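Side-chain contacts in ganglioside-induced differentiation-associated protein 2 (Homo sapiens, PDB 4UML), which is of unknown function but carries a macro domain, the fold that binds ADP-ribose in many relatives, ahead of a SEC14-like CRAL-TRIO domain: residues V57-G62 and K218-Y223; V73-E78 and N84-S89; A113-G118 and K158-S163. All coordinates share one frame; numbering follows the deposited sequence.

How the contacts relate
All three contacts fasten a strand of the one mixed sheet to a neighbouring helix or helix end. Contacts 1 and 3 use its two outermost strands, 57-61 and 113-117, and are purely hydrophobic or van der Waals; their centres lie about 23 Å apart. Contact 1 is buried, contact 3 only partly so. Contact 2 is also buried but belongs to the inner strand 71-75, where hydrogen bonds from S87 and N84 hold the strand's C-terminal end to the start of helix 85-94. Contacts 2 and 3 do not touch, yet H128 of strand 125-129 joins them, bonding N74 through ND1 and T116 through NE2.

Contact 1: V57-G62 and K218-Y223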
loop_
_atom_site.group_PDB
_atom_site.type_symbol
_atom_site.label_atom_id
_atom_site.label_comp_id
_atom_site.label_asym_id
_atom_site.label_seq_id
_atom_site.Cartn_x
_atom_site.Cartn_y
_atom_site.Cartn_z
ATOM N N VAL A 57 4.626 -11.691 0.013
ATOM C CA VAL A 57 4.965 -10.427 0.622
ATOM C C VAL A 57 6.366 -10.014 0.225
ATOM O O VAL A 57 7.294 -10.837 0.253
ATOM C CB VAL A 57 4.915 -10.537 2.154
ATOM C CG1 VAL A 57 5.497 -9.289 2.800
ATOM C CG2 VAL A 57 3.492 -10.750 2.586
ATOM N N VAL A 58 6.512 -8.743 -0.135
ATOM C CA VAL A 58 7.769 -8.156 -0.488
ATOM C C VAL A 58 7.963 -6.824 0.262
ATOM O O VAL A 58 7.084 -5.946 0.253
ATOM C CB VAL A 58 7.826 -7.875 -2.009
ATOM C CG1 VAL A 58 9.143 -7.245 -2.382
ATOM C CG2 VAL A 58 7.532 -9.130 -2.831
ATOM N N LEU A 59 9.119 -6.663 0.905
ATOM C CA LEU A 59 9.523 -5.375 1.443
ATOM C C LEU A 59 10.586 -4.756 0.550
ATOM O O LEU A 59 11.625 -5.366 0.300
ATOM C CB LEU A 59 10.080 -5.532 2.849
ATOM C CG LEU A 59 10.594 -4.250 3.524
ATOM C CD1 LEU A 59 9.490 -3.246 3.735
ATOM C CD2 LEU A 59 11.226 -4.562 4.876
ATOM N N TRP A 60 10.348 -3.535 0.084
ATOM C CA TRP A 60 11.238 -2.933 -0.888
ATOM C C TRP A 60 11.437 -1.500 -0.555
ATOM O O TRP A 60 10.458 -0.736 -0.485
ATOM C CB TRP A 60 10.640 -3.030 -2.282
ATOM C CG TRP A 60 11.429 -2.356 -3.320
ATOM C CD1 TRP A 60 12.696 -2.714 -3.746
ATOM C CD2 TRP A 60 11.038 -1.234 -4.115
ATOM N NE1 TRP A 60 13.108 -1.859 -4.744
ATOM C CE2 TRP A 60 12.102 -0.960 -5.004
ATOM C CE3 TRP A 60 9.886 -0.434 -4.173
ATOM C CZ2 TRP A 60 12.058 0.093 -5.914
ATOM C CZ3 TRP A 60 9.829 0.591 -5.079
ATOM C CH2 TRP A 60 10.903 0.846 -5.956
ATOM N N LYS A 61 12.692 -1.103 -0.354
ATOM C CA LYS A 61 12.978 0.307 -0.162
ATOM C C LYS A 61 13.097 1.001 -1.509
ATOM O O LYS A 61 14.040 0.763 -2.246
ATOM C CB LYS A 61 14.256 0.526 0.666
ATOM C CG LYS A 61 14.518 2.009 0.919
ATOM C CD LYS A 61 15.348 2.230 2.171
ATOM C CE LYS A 61 16.798 1.824 1.960
ATOM N NZ LYS A 61 17.436 2.708 0.944
ATOM N N GLY A 62 12.127 1.842 -1.850
ATOM C CA GLY A 62 12.130 2.526 -3.151
ATOM C C GLY A 62 10.858 3.307 -3.377
ATOM O O GLY A 62 9.953 3.280 -2.535
ATOM N N LYS A 218 11.333 -4.654 11.693
ATOM C CA LYS A 218 10.961 -5.013 13.054
ATOM C C LYS A 218 9.661 -5.817 13.159
ATOM O O LYS A 218 9.597 -6.812 13.861
ATOM C CB LYS A 218 10.827 -3.744 13.896
ATOM C CG LYS A 218 10.738 -4.046 15.377
ATOM C CD LYS A 218 10.396 -2.814 16.184
ATOM C CE LYS A 218 9.747 -3.237 17.489
ATOM N NZ LYS A 218 9.720 -2.101 18.442
ATOM N N LEU A 219 8.613 -5.386 12.461
ATOM C CA LEU A 219 7.287 -5.989 12.632
ATOM C C LEU A 219 6.911 -7.132 11.694
ATOM O O LEU A 219 6.014 -7.917 12.001
ATOM C CB LEU A 219 6.220 -4.878 12.546
ATOM C CG LEU A 219 6.329 -3.694 13.523
ATOM C CD1 LEU A 219 5.059 -2.839 13.532
ATOM C CD2 LEU A 219 6.653 -4.131 14.943
ATOM N N LEU A 220 7.547 -7.229 10.530
ATOM C CA LEU A 220 7.238 -8.304 9.589
ATOM C C LEU A 220 7.245 -9.716 10.190
ATOM O O LEU A 220 6.307 -10.506 9.978
ATOM C CB LEU A 220 8.188 -8.227 8.373
ATOM C CG LEU A 220 7.682 -7.307 7.254
ATOM C CD1 LEU A 220 8.787 -7.032 6.245
ATOM C CD2 LEU A 220 6.447 -7.896 6.571
ATOM N N PRO A 221 8.276 -10.033 10.983
ATOM C CA PRO A 221 8.309 -11.340 11.650
ATOM C C PRO A 221 7.102 -11.666 12.536
ATOM O O PRO A 221 6.769 -12.829 12.676
ATOM C CB PRO A 221 9.586 -11.266 12.506
ATOM C CG PRO A 221 10.429 -10.222 11.878
ATOM C CD PRO A 221 9.454 -9.213 11.323
ATOM N N LEU A 222 6.444 -10.657 13.112
ATOM C CA LEU A 222 5.285 -10.871 13.984
ATOM C C LEU A 222 4.023 -11.270 13.209
ATOM O O LEU A 222 3.225 -12.112 13.667
ATOM C CB LEU A 222 5.082 -9.604 14.822
ATOM C CG LEU A 222 3.844 -9.270 15.658
ATOM C CD1 LEU A 222 3.552 -10.292 16.754
ATOM C CD2 LEU A 222 4.057 -7.884 16.282
ATOM N N TYR A 223 3.833 -10.678 12.026
ATOM C CA TYR A 223 2.680 -10.989 11.187
ATOM C C TYR A 223 2.970 -12.059 10.153
ATOM O O TYR A 223 2.056 -12.729 9.703
ATOM C CB TYR A 223 2.148 -9.702 10.529
ATOM C CG TYR A 223 1.709 -8.773 11.611
ATOM C CD1 TYR A 223 0.532 -9.003 12.278
ATOM C CD2 TYR A 223 2.525 -7.741 12.049
ATOM C CE1 TYR A 223 0.140 -8.201 13.312
ATOM C CE2 TYR A 223 2.131 -6.927 13.085
ATOM C CZ TYR A 223 0.939 -7.172 13.709
ATOM O OH TYR A 223 0.535 -6.388 14.755
#
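L220 is the one residue of helix 210-223 within 218-223 that meets strand 57-61, dividing its two methyl groups between L59 and V57. In the turn before it, K218 and L219 turn to helix 179-197 instead. L220 itself points at the strand. Its CD1, which continues the chain away from CA (chi2 167°), lies 3.7 Å from L59 CD2 and 3.9 Å from L59 CB, so it lies across the leucine at a slant, touching its stem as well as one tip. The other branch, CD2, passes V57 CG1 at 4.1 Å, the two side chains running in opposite directions. V57 offers CG1 because that methyl stands anti to the backbone N (chi1 170°). The grip is apolar throughout. P221 brings no backbone N-H, and the helix is kinked here: L222 N reaches back three residues, to L219 O, at 3.0 Å. Y223 closes the segment, its OH bonded to H184. Strand 57-61 is an edge strand of the sheet, hydrogen-bonded to strand 203-208, and the C-terminal half of helix 210-223 lies over this edge, where W20 also covers L220 and F224 touches V57. At its flank stands helix 179-197, whose E180 forms a salt bridge with K218 and whose T183 and L187 pack on L219.

Contact 2: V73-E78 and N84-S89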
loop_
_atom_site.group_PDB
_atom_site.type_symbol
_atom_site.label_atom_id
_atom_site.label_comp_id
_atom_site.label_asym_id
_atom_site.label_seq_id
_atom_site.Cartn_x
_atom_site.Cartn_y
_atom_site.Cartn_z
ATOM N N VAL A 73 -0.496 2.318 -5.053
ATOM C CA VAL A 73 -1.348 3.058 -4.157
ATOM C C VAL A 73 -0.810 4.481 -3.899
ATOM O O VAL A 73 0.345 4.672 -3.577
ATOM C CB VAL A 73 -1.478 2.325 -2.826
ATOM C CG1 VAL A 73 -2.348 3.127 -1.860
ATOM C CG2 VAL A 73 -2.035 0.916 -3.010
ATOM N N ASN A 74 -1.683 5.452 -4.105
ATOM C CA ASN A 74 -1.444 6.844 -3.839
ATOM C C ASN A 74 -2.194 7.173 -2.557
ATOM O O ASN A 74 -3.270 6.627 -2.290
ATOM C CB ASN A 74 -1.948 7.706 -4.989
ATOM C CG ASN A 74 -1.716 9.208 -4.733
ATOM O OD1 ASN A 74 -0.708 9.583 -4.185
ATOM N ND2 ASN A 74 -2.685 10.033 -5.073
ATOM N N THR A 75 -1.553 7.958 -1.708
ATOM C CA THR A 75 -2.156 8.425 -0.469
ATOM C C THR A 75 -2.334 9.935 -0.561
ATOM O O THR A 75 -1.412 10.642 -1.017
ATOM C CB THR A 75 -1.383 7.960 0.771
ATOM O OG1 THR A 75 -2.184 8.175 1.930
ATOM C CG2 THR A 75 -0.016 8.647 0.935
ATOM N N SER A 76 -3.511 10.423 -0.157
ATOM C CA SER A 76 -3.896 11.801 -0.496
ATOM C C SER A 76 -4.797 12.459 0.551
ATOM O O SER A 76 -4.873 11.998 1.692
ATOM C CB SER A 76 -4.543 11.790 -1.869
ATOM O OG SER A 76 -4.533 13.059 -2.485
ATOM N N ASN A 77 -5.458 13.549 0.162
ATOM C CA ASN A 77 -6.460 14.178 1.013
ATOM C C ASN A 77 -7.804 14.000 0.369
ATOM O O ASN A 77 -7.911 13.417 -0.728
ATOM C CB ASN A 77 -6.134 15.662 1.280
ATOM C CG ASN A 77 -6.067 16.505 0.018
ATOM O OD1 ASN A 77 -6.399 16.081 -1.099
ATOM N ND2 ASN A 77 -5.600 17.713 0.194
ATOM N N GLU A 78 -8.839 14.544 1.004
ATOM C CA GLU A 78 -10.198 14.236 0.592
ATOM C C GLU A 78 -10.497 14.840 -0.780
ATOM O O GLU A 78 -11.347 14.348 -1.509
ATOM C CB GLU A 78 -11.212 14.701 1.651
ATOM C CG GLU A 78 -11.031 14.056 3.032
ATOM C CD GLU A 78 -9.800 14.549 3.843
ATOM O OE1 GLU A 78 -9.001 15.403 3.352
ATOM O OE2 GLU A 78 -9.611 14.052 4.988
ATOM N N ASN A 84 2.424 15.479 -1.184
ATOM C CA ASN A 84 3.298 14.700 -0.298
ATOM C C ASN A 84 4.260 13.910 -1.174
ATOM O O ASN A 84 4.047 13.789 -2.367
ATOM C CB ASN A 84 2.461 13.804 0.661
ATOM C CG ASN A 84 1.788 12.633 -0.050
ATOM O OD1 ASN A 84 2.469 11.736 -0.533
ATOM N ND2 ASN A 84 0.468 12.657 -0.148
ATOM N N PRO A 85 5.338 13.402 -0.607
ATOM C CA PRO A 85 6.359 12.752 -1.416
ATOM C C PRO A 85 5.832 11.606 -2.319
ATOM O O PRO A 85 6.315 11.405 -3.440
ATOM C CB PRO A 85 7.300 12.184 -0.366
ATOM C CG PRO A 85 7.092 13.018 0.842
ATOM C CD PRO A 85 5.645 13.337 0.833
ATOM N N VAL A 86 4.848 10.854 -1.829
ATOM C CA VAL A 86 4.299 9.748 -2.596
ATOM C C VAL A 86 3.566 10.284 -3.808
ATOM O O VAL A 86 3.916 9.944 -4.960
ATOM C CB VAL A 86 3.392 8.848 -1.712
ATOM C CG1 VAL A 86 2.559 7.912 -2.573
ATOM C CG2 VAL A 86 4.251 8.071 -0.744
ATOM N N SER A 87 2.593 11.173 -3.562
ATOM C CA SER A 87 1.788 11.773 -4.604
ATOM C C SER A 87 2.603 12.570 -5.608
ATOM O O SER A 87 2.236 12.643 -6.780
ATOM C CB SER A 87 0.743 12.717 -4.015
ATOM O OG SER A 87 -0.238 11.996 -3.292
ATOM N N GLU A 88 3.655 13.214 -5.135
ATOM C CA GLU A 88 4.505 13.996 -6.034
ATOM C C GLU A 88 5.109 13.101 -7.129
ATOM O O GLU A 88 5.061 13.442 -8.306
ATOM C CB GLU A 88 5.617 14.697 -5.258
ATOM C CG GLU A 88 5.153 15.918 -4.481
ATOM C CD GLU A 88 6.303 16.594 -3.744
ATOM O OE1 GLU A 88 7.170 17.185 -4.439
ATOM O OE2 GLU A 88 6.342 16.535 -2.481
ATOM N N SER A 89 5.676 11.959 -6.746
ATOM C CA SER A 89 6.237 11.027 -7.758
ATOM C C SER A 89 5.183 10.459 -8.653
ATOM O O SER A 89 5.353 10.419 -9.869
ATOM C CB SER A 89 6.930 9.857 -7.104
ATOM O OG SER A 89 7.831 10.357 -6.169
#
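S87 and N84, at the start of helix 85-94, send side-chain hydrogen bonds into the end of strand 71-75. S87 OG donates to N74 OD1 at 2.6 Å, in the carbonyl plane and on a lone pair; the same OG lies 2.9 Å from T75 O. N84 ND2 donates to T75 O at 2.9 Å, nearly straight (158°), with the acceptor close to the plane of the amide but the nitrogen raised above the T75 carbonyl plane. A second set of bonds caps the helix: N84 OD1 takes S87 N at 3.1 Å and, weakly, V86 N at 2.8 Å. With CG between its backbone N and carbonyl carbon (chi1 71°), the N84 amide sits between the two elements, OD1 toward the helix N-H groups, with S87 N above its carbonyl plane, and ND2 toward T75 O. With an alanine here, the first helical N-H groups would probably lose their side-chain acceptor and T75 O the amide donor, with only S87 OG of the two segments still near it. Van der Waals packing is lighter: the V86 CG1 methyl rests 4.0 Å from N74 OD1 and against the backbone of T75, whose buried N has no partner in the model. Beyond the pair, T75 OG1 bonds I170 O, and D82 shares N84 ND2. An inner parallel strand leading through a loop into an N-capped helix is consistent with the macro-domain segment that lines the ADP-ribose cleft in relatives.

Contact 3: A113-G118 and K158-S163; sequences AKLTKG and KEQSMS
L115 spreads its two methyl groups over M162 and Q160, residues that follow the end of helix 139-159. CD1 lies 3.7 Å from M162 CE, the closest approach of the two segments, while CD2 is 4.1 Å from both Q160 CG and Q160 CD. The leucine faces the turn with CG anti to its N (chi1 -167°), which carries both branches out from the strand, each to a different partner. M162 comes from the other side, and its terminal methyl slides past the leucine, the two chains running in opposite directions; methyl meets methyl, with the sulfur set back behind CE. Q160 instead bends at chi2 (-64°) and meets CD2 head-on from the opposite direction with CG and the amide carbon CD, its amide oxygen and nitrogen lying slightly farther off. No hydrogen bond crosses between the segments. Of the 97 Å² buried between them, L115 supplies about half. What brings Q160 and M162 to the same leucine is a Schellman motif: S161, with positive phi (45°), is its C-prime residue, S161 N bonds K158 O at 2.9 Å, and M162 N reaches A157 O. The helix so ended is the connection of a beta-alpha-beta crossover from strand 125-129 to strand 164-167, the two lying on either side of strand 71-75 in the sheet. Around the first shell, F125 of strand 125-129 touches both L115 and M162, and M162 also rests on A157. Two residues back along the strand, A113 packs on N152 and L156 of the same helix. Farther out, S163 OG bonds T70 as the chain enters strand 164-167.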
loop_
_atom_site.group_PDB
_atom_site.type_symbol
_atom_site.label_atom_id
_atom_site.label_comp_id
_atom_site.label_asym_id
_atom_site.label_seq_id
_atom_site.Cartn_x
_atom_site.Cartn_y
_atom_site.Cartn_z
ATOM N N ALA A 113 -11.232 3.924 -0.992
ATOM C CA ALA A 113 -10.262 3.810 -2.083
ATOM C C ALA A 113 -10.946 3.919 -3.433
ATOM O O ALA A 113 -12.087 3.496 -3.596
ATOM C CB ALA A 113 -9.494 2.505 -1.985
ATOM N N LYS A 114 -10.234 4.473 -4.399
ATOM C CA LYS A 114 -10.768 4.716 -5.735
ATOM C C LYS A 114 -9.717 4.481 -6.832
ATOM O O LYS A 114 -8.568 4.927 -6.730
ATOM C CB LYS A 114 -11.304 6.163 -5.858
ATOM C CG LYS A 114 -12.576 6.451 -5.053
ATOM C CD LYS A 114 -13.196 7.794 -5.404
ATOM C CE LYS A 114 -14.602 7.919 -4.830
ATOM N NZ LYS A 114 -15.195 9.248 -5.188
ATOM N N LEU A 115 -10.163 3.839 -7.910
ATOM C CA LEU A 115 -9.311 3.391 -8.973
ATOM C C LEU A 115 -9.221 4.427 -10.085
ATOM O O LEU A 115 -10.239 5.027 -10.476
ATOM C CB LEU A 115 -9.912 2.116 -9.544
ATOM C CG LEU A 115 -8.981 1.326 -10.459
ATOM C CD1 LEU A 115 -7.959 0.553 -9.634
ATOM C CD2 LEU A 115 -9.801 0.382 -11.319
ATOM N N THR A 116 -8.015 4.651 -10.592
ATOM C CA THR A 116 -7.829 5.279 -11.926
ATOM C C THR A 116 -6.871 4.448 -12.751
ATOM O O THR A 116 -6.216 3.527 -12.239
ATOM C CB THR A 116 -7.265 6.726 -11.842
ATOM O OG1 THR A 116 -5.944 6.743 -11.272
ATOM C CG2 THR A 116 -8.147 7.599 -11.035
ATOM N N LYS A 117 -6.766 4.779 -14.032
ATOM C CA LYS A 117 -5.712 4.229 -14.859
ATOM C C LYS A 117 -4.385 4.801 -14.378
ATOM O O LYS A 117 -4.354 5.806 -13.646
ATOM C CB LYS A 117 -5.943 4.559 -16.340
ATOM C CG LYS A 117 -7.170 3.888 -16.958
ATOM C CD LYS A 117 -7.586 4.610 -18.256
ATOM C CE LYS A 117 -8.201 3.660 -19.283
ATOM N N GLY A 118 -3.284 4.168 -14.777
ATOM C CA GLY A 118 -1.947 4.623 -14.396
ATOM C C GLY A 118 -1.295 5.597 -15.409
ATOM O O GLY A 118 -0.270 6.207 -15.134
ATOM N N LYS A 158 -8.978 -7.224 -5.375
ATOM C CA LYS A 158 -9.678 -8.505 -5.547
ATOM C C LYS A 158 -10.756 -8.347 -6.625
ATOM O O LYS A 158 -10.787 -9.121 -7.588
ATOM C CB LYS A 158 -10.257 -9.013 -4.219
ATOM C CG LYS A 158 -10.574 -10.510 -4.238
ATOM C CD LYS A 158 -10.489 -11.161 -2.869
ATOM N N GLU A 159 -11.569 -7.301 -6.514
ATOM C CA GLU A 159 -12.603 -7.010 -7.508
ATOM C C GLU A 159 -12.071 -6.896 -8.940
ATOM O O GLU A 159 -12.771 -7.219 -9.888
ATOM C CB GLU A 159 -13.311 -5.697 -7.189
ATOM C CG GLU A 159 -14.375 -5.759 -6.113
ATOM C CD GLU A 159 -14.910 -4.379 -5.717
ATOM O OE1 GLU A 159 -14.628 -3.367 -6.406
ATOM O OE2 GLU A 159 -15.622 -4.304 -4.699
ATOM N N GLN A 160 -10.871 -6.365 -9.104
ATOM C CA GLN A 160 -10.294 -6.188 -10.435
ATOM C C GLN A 160 -9.422 -7.356 -10.846
ATOM O O GLN A 160 -8.695 -7.236 -11.804
ATOM C CB GLN A 160 -9.454 -4.902 -10.490
ATOM C CG GLN A 160 -10.262 -3.628 -10.503
ATOM C CD GLN A 160 -11.116 -3.523 -11.739
ATOM O OE1 GLN A 160 -10.683 -3.829 -12.859
ATOM N NE2 GLN A 160 -12.340 -3.120 -11.542
ATOM N N SER A 161 -9.461 -8.463 -10.110
ATOM C CA SER A 161 -8.587 -9.601 -10.323
ATOM C C SER A 161 -7.138 -9.209 -10.531
ATOM O O SER A 161 -6.501 -9.673 -11.461
ATOM C CB SER A 161 -9.075 -10.441 -11.531
ATOM O OG SER A 161 -10.480 -10.617 -11.480
ATOM N N MET A 162 -6.587 -8.371 -9.655
ATOM C CA MET A 162 -5.198 -7.931 -9.832
ATOM C C MET A 162 -4.221 -8.965 -9.319
ATOM O O MET A 162 -4.446 -9.559 -8.286
ATOM C CB MET A 162 -4.963 -6.623 -9.115
ATOM C CG MET A 162 -5.940 -5.538 -9.510
ATOM S SD MET A 162 -5.371 -3.991 -8.765
ATOM C CE MET A 162 -6.684 -2.898 -9.202
ATOM N N SER A 163 -3.112 -9.155 -10.020
ATOM C CA SER A 163 -2.091 -10.079 -9.562
ATOM C C SER A 163 -1.081 -9.478 -8.555
ATOM O O SER A 163 -0.470 -10.220 -7.777
ATOM C CB SER A 163 -1.367 -10.674 -10.770
ATOM O OG SER A 163 -0.597 -9.688 -11.425
#